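Local coordinates for hexapeptide transferase family protein (Anaplasma phagocytophilum, PDB 3IXC) that forms a left-handed beta-helix trimer that binds magnesium between its subunits and probably has transferase activity, at residues C108-G116 / S125-M133; G99-S107 / L176-I184. One frame throughout, in Å; residues are numbered along the deposited sequence.

Contact 1: C108-G116 / S125-M133; sequences CILHACTLG and SIVMDRAVM. With MG (magnesium ion), chain B.
Ser125 meets Cys108 where two successive coils of the left-handed beta-helix begin to pair: the Ser125 N-H points at Cys108 SG, a long bond of 3.5 Å. Ser125 O takes the N-H of Ile109. Ile126 and Ile109 stand side by side on one face, Ile126 CG1 3.9 Å from Ile109 CD1. Val127 turns to the other face with Leu110; its N gives a nearly straight bond (167°) to Ile109 O, and its O receives His111 N. Its CG1, anti to the backbone N (chi1 -177°), reaches Cys113 CB at 3.6 Å, while CG2 packs on Leu110 CD2. Asp129, in the type II turn from Met128 to Ala131, lies with its carboxylate 19° from the plane of the His111 ring. Arg130 N binds Ala112 O from above the carbonyl plane. Pairing then resumes one residue out of step, Val132 beside Thr114 and Met133 beside Leu115, with Met133 N 2.8 Å from Thr114 O. His111 NE2 binds magnesium at 2.4 Å, with His88 of the same chain and His106 of the second subunit. Because His111 ND1 and Asp129 N both donate to water 1, NE2 presents its lone pair to the metal and the ring's rotation is partly fixed.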
# COMPACT_ATOMS: atom_id res chain seq x y z
N CYS A 108 0.34 -5.27 -3.65
CA CYS A 108 0.02 -5.20 -5.07
C CYS A 108 -1.34 -4.53 -5.27
O CYS A 108 -2.10 -4.37 -4.33
CB CYS A 108 0.01 -6.59 -5.69
SG CYS A 108 1.68 -7.27 -5.89
N ILE A 109 -1.61 -4.12 -6.51
CA ILE A 109 -2.94 -3.67 -6.90
C ILE A 109 -3.30 -4.47 -8.15
O ILE A 109 -2.57 -4.42 -9.14
CB ILE A 109 -3.03 -2.15 -7.21
CG1 ILE A 109 -2.35 -1.31 -6.12
CG2 ILE A 109 -4.51 -1.73 -7.34
CD1 ILE A 109 -2.14 0.17 -6.54
N LEU A 110 -4.39 -5.22 -8.07
CA LEU A 110 -4.85 -6.04 -9.21
C LEU A 110 -6.21 -5.53 -9.64
O LEU A 110 -7.12 -5.43 -8.81
CB LEU A 110 -4.95 -7.52 -8.83
CG LEU A 110 -3.73 -8.17 -8.18
CD1 LEU A 110 -4.03 -9.64 -7.86
CD2 LEU A 110 -2.52 -8.04 -9.08
N HIS A 111 -6.33 -5.21 -10.93
CA HIS A 111 -7.53 -4.65 -11.56
C HIS A 111 -8.00 -5.37 -12.86
O HIS A 111 -7.28 -5.43 -13.81
CB HIS A 111 -7.23 -3.23 -12.01
CG HIS A 111 -8.00 -2.20 -11.29
ND1 HIS A 111 -8.64 -1.18 -11.94
CD2 HIS A 111 -8.25 -2.03 -9.98
CE1 HIS A 111 -9.23 -0.41 -11.05
NE2 HIS A 111 -9.00 -0.91 -9.86
N ALA A 112 -9.25 -5.69 -12.94
CA ALA A 112 -9.83 -6.68 -13.88
C ALA A 112 -8.86 -7.47 -14.77
O ALA A 112 -8.90 -7.37 -16.00
CB ALA A 112 -10.92 -6.01 -14.73
N CYS A 113 -8.02 -8.29 -14.14
CA CYS A 113 -6.99 -9.04 -14.86
C CYS A 113 -7.20 -10.55 -14.74
O CYS A 113 -8.05 -11.01 -13.98
CB CYS A 113 -5.60 -8.66 -14.35
SG CYS A 113 -5.34 -8.93 -12.57
N THR A 114 -6.41 -11.30 -15.50
CA THR A 114 -6.47 -12.76 -15.46
C THR A 114 -5.07 -13.29 -15.20
O THR A 114 -4.14 -12.99 -15.95
CB THR A 114 -7.02 -13.32 -16.78
OG1 THR A 114 -8.32 -12.78 -17.01
CG2 THR A 114 -7.10 -14.85 -16.73
N LEU A 115 -4.92 -14.08 -14.13
CA LEU A 115 -3.62 -14.65 -13.76
C LEU A 115 -3.72 -16.17 -13.80
O LEU A 115 -4.51 -16.77 -13.06
CB LEU A 115 -3.19 -14.17 -12.37
CG LEU A 115 -3.27 -12.66 -12.07
CD1 LEU A 115 -2.79 -12.38 -10.66
CD2 LEU A 115 -2.49 -11.80 -13.08
N GLY A 116 -2.94 -16.78 -14.68
CA GLY A 116 -2.99 -18.23 -14.86
C GLY A 116 -2.37 -18.97 -13.69
O GLY A 116 -1.70 -18.36 -12.83
N SER A 125 3.61 -4.58 -7.16
CA SER A 125 3.25 -4.48 -8.58
C SER A 125 1.80 -4.07 -8.78
O SER A 125 0.95 -4.27 -7.90
CB SER A 125 3.50 -5.81 -9.31
OG SER A 125 4.88 -6.12 -9.34
N ILE A 126 1.52 -3.49 -9.95
CA ILE A 126 0.19 -3.06 -10.34
C ILE A 126 -0.13 -3.79 -11.63
O ILE A 126 0.68 -3.77 -12.57
CB ILE A 126 0.13 -1.54 -10.57
CG1 ILE A 126 0.52 -0.77 -9.30
CG2 ILE A 126 -1.27 -1.12 -11.07
CD1 ILE A 126 0.64 0.75 -9.50
N VAL A 127 -1.28 -4.47 -11.68
CA VAL A 127 -1.72 -5.17 -12.89
C VAL A 127 -3.04 -4.54 -13.30
O VAL A 127 -4.02 -4.57 -12.54
CB VAL A 127 -1.88 -6.69 -12.65
CG1 VAL A 127 -2.27 -7.40 -13.95
CG2 VAL A 127 -0.57 -7.29 -12.12
N MET A 128 -3.06 -3.97 -14.51
CA MET A 128 -4.18 -3.14 -14.98
C MET A 128 -5.27 -3.96 -15.69
O MET A 128 -5.06 -5.14 -16.01
CB MET A 128 -3.68 -2.03 -15.91
CG MET A 128 -2.63 -1.09 -15.31
SD MET A 128 -3.25 0.13 -14.15
CE MET A 128 -4.21 1.18 -15.24
N ASP A 129 -6.41 -3.31 -15.93
CA ASP A 129 -7.56 -3.91 -16.59
C ASP A 129 -7.16 -4.65 -17.86
O ASP A 129 -6.41 -4.14 -18.69
CB ASP A 129 -8.61 -2.84 -16.94
CG ASP A 129 -9.53 -2.49 -15.76
OD1 ASP A 129 -9.46 -3.14 -14.69
OD2 ASP A 129 -10.36 -1.57 -15.91
N ARG A 130 -7.68 -5.87 -18.01
CA ARG A 130 -7.51 -6.68 -19.22
C ARG A 130 -6.10 -7.27 -19.40
O ARG A 130 -5.87 -8.02 -20.34
CB ARG A 130 -7.94 -5.91 -20.50
CG ARG A 130 -9.41 -5.52 -20.54
CD ARG A 130 -9.79 -4.83 -21.85
NE ARG A 130 -9.34 -3.43 -21.89
CZ ARG A 130 -8.26 -3.00 -22.54
NH1 ARG A 130 -7.51 -3.84 -23.23
NH2 ARG A 130 -7.95 -1.71 -22.51
N ALA A 131 -5.17 -6.96 -18.50
CA ALA A 131 -3.87 -7.63 -18.55
C ALA A 131 -4.03 -9.12 -18.26
O ALA A 131 -4.95 -9.53 -17.55
CB ALA A 131 -2.87 -6.98 -17.59
N VAL A 132 -3.16 -9.93 -18.84
CA VAL A 132 -3.20 -11.38 -18.66
C VAL A 132 -1.80 -11.86 -18.34
O VAL A 132 -0.84 -11.49 -19.01
CB VAL A 132 -3.69 -12.11 -19.94
CG1 VAL A 132 -3.59 -13.63 -19.78
CG2 VAL A 132 -5.12 -11.70 -20.28
N MET A 133 -1.68 -12.68 -17.30
CA MET A 133 -0.48 -13.47 -17.10
C MET A 133 -0.83 -14.92 -17.40
O MET A 133 -1.74 -15.49 -16.80
CB MET A 133 0.07 -13.32 -15.68
CG MET A 133 0.63 -11.93 -15.42
SD MET A 133 1.36 -11.75 -13.78
CE MET A 133 2.81 -12.80 -13.95
MG MG B . -10.87 0.00 -8.71
O HOH W 1 -7.10 -0.53 -14.78
O HOH W 2 -7.73 -10.02 -18.27
O HOH W 3 -11.96 1.64 -8.69

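Contact 2: G99-S107 / L176-I184; sequences GKFVTIGHS and LQKSAENYI. With MG (magnesium ion), chain C.
Phe101 and Ala180 bring the backbones together, their CA atoms 5.1 Å apart, where the turn before strand 103-104 meets helix 170-188. This is the C-terminal helix packing along the outside of the left-handed beta-helix. Phe101 carries most of the apolar contact: its CB lies 3.6 Å from Ala180 CB, and Ile184 CD1 approaches the ring at its edge, in plane. The Gln177 amide comes over one face, with NE2 3.7 Å above the ring plane and displaced toward the rim; the two planes are 66° apart, which rules out a parallel stack. Gln177 gets there by leaving its backbone with CG anti to N (chi1 -176°) and bending at chi2 (64°), and its OE1 is held by Asn118. Further along, Ser179 OG and Thr103 OG1 are hydrogen-bonded at 2.7 Å, and Asn80 ND2 and water 4 bring the partners of Thr103 OG1 to three. His106 NE2 binds magnesium with His88 and His111 of the third subunit, whose Arg67 is hydrogen-bonded to Tyr183 OH, while Asp83 of the same chain as His106 fixes that ring through ND1. Water 5 ties helix to metal, 2.6 Å from Tyr183 OH and bound to magnesium. Water 4 donates to both Phe101 O and Leu176 O and accepts from Thr103 OG1, 2.7 Å away.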
# COMPACT_ATOMS: atom_id res chain seq x y z
N GLY A 99 -5.83 -17.85 -10.87
CA GLY A 99 -5.78 -19.31 -10.93
C GLY A 99 -5.26 -19.96 -9.66
O GLY A 99 -5.29 -19.36 -8.58
N LYS A 100 -4.79 -21.19 -9.82
CA LYS A 100 -4.33 -22.03 -8.72
C LYS A 100 -2.84 -21.83 -8.46
O LYS A 100 -2.07 -21.61 -9.39
CB LYS A 100 -4.57 -23.50 -9.04
CG LYS A 100 -6.00 -23.86 -9.36
CD LYS A 100 -6.06 -25.35 -9.66
CE LYS A 100 -7.40 -25.76 -10.22
NZ LYS A 100 -7.38 -27.20 -10.61
N PHE A 101 -2.44 -21.92 -7.20
CA PHE A 101 -1.02 -21.87 -6.82
C PHE A 101 -0.31 -20.62 -7.33
O PHE A 101 0.84 -20.66 -7.75
CB PHE A 101 -0.31 -23.17 -7.24
CG PHE A 101 -0.98 -24.40 -6.72
CD1 PHE A 101 -0.94 -24.71 -5.36
CD2 PHE A 101 -1.69 -25.24 -7.58
CE1 PHE A 101 -1.59 -25.84 -4.86
CE2 PHE A 101 -2.33 -26.37 -7.09
CZ PHE A 101 -2.29 -26.67 -5.73
N VAL A 102 -1.04 -19.50 -7.27
CA VAL A 102 -0.53 -18.19 -7.67
C VAL A 102 0.04 -17.51 -6.43
O VAL A 102 -0.49 -17.66 -5.32
CB VAL A 102 -1.67 -17.32 -8.27
CG1 VAL A 102 -1.24 -15.85 -8.41
CG2 VAL A 102 -2.09 -17.86 -9.64
N THR A 103 1.14 -16.78 -6.62
CA THR A 103 1.72 -15.96 -5.56
C THR A 103 1.56 -14.50 -5.94
O THR A 103 2.04 -14.08 -7.01
CB THR A 103 3.22 -16.29 -5.34
OG1 THR A 103 3.35 -17.62 -4.81
CG2 THR A 103 3.86 -15.31 -4.34
N ILE A 104 0.86 -13.74 -5.08
CA ILE A 104 0.77 -12.30 -5.24
C ILE A 104 1.44 -11.65 -4.03
O ILE A 104 1.03 -11.83 -2.89
CB ILE A 104 -0.69 -11.82 -5.41
CG1 ILE A 104 -1.27 -12.38 -6.71
CG2 ILE A 104 -0.77 -10.27 -5.41
CD1 ILE A 104 -2.74 -12.74 -6.64
N GLY A 105 2.52 -10.92 -4.31
CA GLY A 105 3.33 -10.30 -3.27
C GLY A 105 2.65 -9.18 -2.50
O GLY A 105 1.53 -8.76 -2.83
N HIS A 106 3.33 -8.67 -1.48
CA HIS A 106 2.73 -7.64 -0.62
C HIS A 106 2.39 -6.40 -1.42
O HIS A 106 3.12 -6.04 -2.36
CB HIS A 106 3.69 -7.19 0.50
CG HIS A 106 4.45 -8.31 1.13
ND1 HIS A 106 3.91 -9.11 2.11
CD2 HIS A 106 5.72 -8.74 0.94
CE1 HIS A 106 4.81 -10.00 2.49
NE2 HIS A 106 5.92 -9.80 1.80
N SER A 107 1.30 -5.75 -1.04
CA SER A 107 0.99 -4.39 -1.49
C SER A 107 0.92 -4.26 -3.01
O SER A 107 1.40 -3.27 -3.59
CB SER A 107 1.99 -3.40 -0.89
OG SER A 107 1.96 -3.48 0.53
N LEU A 176 7.94 -21.26 -8.69
CA LEU A 176 6.53 -20.88 -8.81
C LEU A 176 5.66 -21.79 -7.96
O LEU A 176 4.85 -21.32 -7.15
CB LEU A 176 6.09 -20.90 -10.28
CG LEU A 176 6.92 -20.05 -11.25
CD1 LEU A 176 6.51 -20.36 -12.69
CD2 LEU A 176 6.80 -18.55 -10.96
N GLN A 177 5.83 -23.11 -8.11
CA GLN A 177 5.06 -24.05 -7.30
C GLN A 177 5.54 -24.07 -5.85
O GLN A 177 4.72 -24.16 -4.94
CB GLN A 177 5.07 -25.47 -7.90
CG GLN A 177 4.20 -26.49 -7.15
CD GLN A 177 2.69 -26.20 -7.17
OE1 GLN A 177 2.19 -25.47 -8.03
NE2 GLN A 177 1.96 -26.79 -6.22
N LYS A 178 6.85 -23.97 -5.65
CA LYS A 178 7.40 -23.98 -4.29
C LYS A 178 6.89 -22.82 -3.44
O LYS A 178 6.51 -23.02 -2.28
CB LYS A 178 8.94 -24.00 -4.32
CG LYS A 178 9.59 -24.28 -2.97
CD LYS A 178 9.16 -25.63 -2.39
CE LYS A 178 9.81 -25.86 -1.04
NZ LYS A 178 8.83 -26.41 -0.07
N SER A 179 6.86 -21.62 -4.01
CA SER A 179 6.31 -20.45 -3.31
C SER A 179 4.90 -20.71 -2.81
O SER A 179 4.58 -20.43 -1.65
CB SER A 179 6.31 -19.23 -4.23
OG SER A 179 5.75 -18.10 -3.57
N ALA A 180 4.06 -21.26 -3.69
CA ALA A 180 2.66 -21.53 -3.34
C ALA A 180 2.57 -22.57 -2.21
O ALA A 180 1.84 -22.39 -1.25
CB ALA A 180 1.87 -21.97 -4.57
N GLU A 181 3.34 -23.65 -2.33
CA GLU A 181 3.35 -24.69 -1.30
C GLU A 181 3.86 -24.16 0.05
O GLU A 181 3.32 -24.48 1.11
CB GLU A 181 4.15 -25.91 -1.77
CG GLU A 181 3.46 -26.68 -2.91
CD GLU A 181 2.10 -27.28 -2.53
OE1 GLU A 181 1.84 -27.55 -1.33
OE2 GLU A 181 1.28 -27.50 -3.45
N ASN A 182 4.89 -23.32 -0.00
CA ASN A 182 5.43 -22.69 1.20
C ASN A 182 4.35 -21.89 1.92
O ASN A 182 4.24 -21.96 3.14
CB ASN A 182 6.61 -21.77 0.87
CG ASN A 182 7.86 -22.53 0.47
OD1 ASN A 182 7.95 -23.75 0.59
ND2 ASN A 182 8.85 -21.78 -0.02
N TYR A 183 3.56 -21.14 1.14
CA TYR A 183 2.53 -20.29 1.72
C TYR A 183 1.36 -21.07 2.30
O TYR A 183 0.79 -20.68 3.33
CB TYR A 183 2.07 -19.20 0.73
CG TYR A 183 2.65 -17.87 1.12
CD1 TYR A 183 1.98 -17.05 2.04
CD2 TYR A 183 3.90 -17.46 0.66
CE1 TYR A 183 2.54 -15.83 2.45
CE2 TYR A 183 4.46 -16.25 1.07
CZ TYR A 183 3.77 -15.45 1.96
OH TYR A 183 4.31 -14.26 2.37
N ILE A 184 1.02 -22.20 1.67
CA ILE A 184 0.01 -23.08 2.25
C ILE A 184 0.50 -23.54 3.62
O ILE A 184 -0.24 -23.43 4.61
CB ILE A 184 -0.32 -24.29 1.34
CG1 ILE A 184 -0.92 -23.81 0.01
CG2 ILE A 184 -1.30 -25.25 2.06
CD1 ILE A 184 -1.01 -24.91 -1.08
MG MG C . 7.30 -11.69 2.01
O HOH W 4 3.19 -19.26 -6.95
O HOH W 5 6.49 -13.32 1.27

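Overall arrangement
The centres of contacts 1 and 2 lie 15 Å apart, on opposite sides of the chain's centre. Residues 99-107 run directly into 108-116, with 125-133 on the next coil, and only much later does the chain return as helix 170-188 to close contact 2. Contact 1 spans two of the three parallel sheets, through strands 109-110 and 114-115; contact 2 uses strand 103-104 of the third. They touch in the interior, where Ile104 CD1 packs against Leu110 CD1 at 3.6 Å, and along the coil-to-coil backbone bonding, where Gly99 N probably binds Leu115 O. Each contact contributes one histidine to a different intersubunit magnesium site, so one coil serves two interfaces of the trimer.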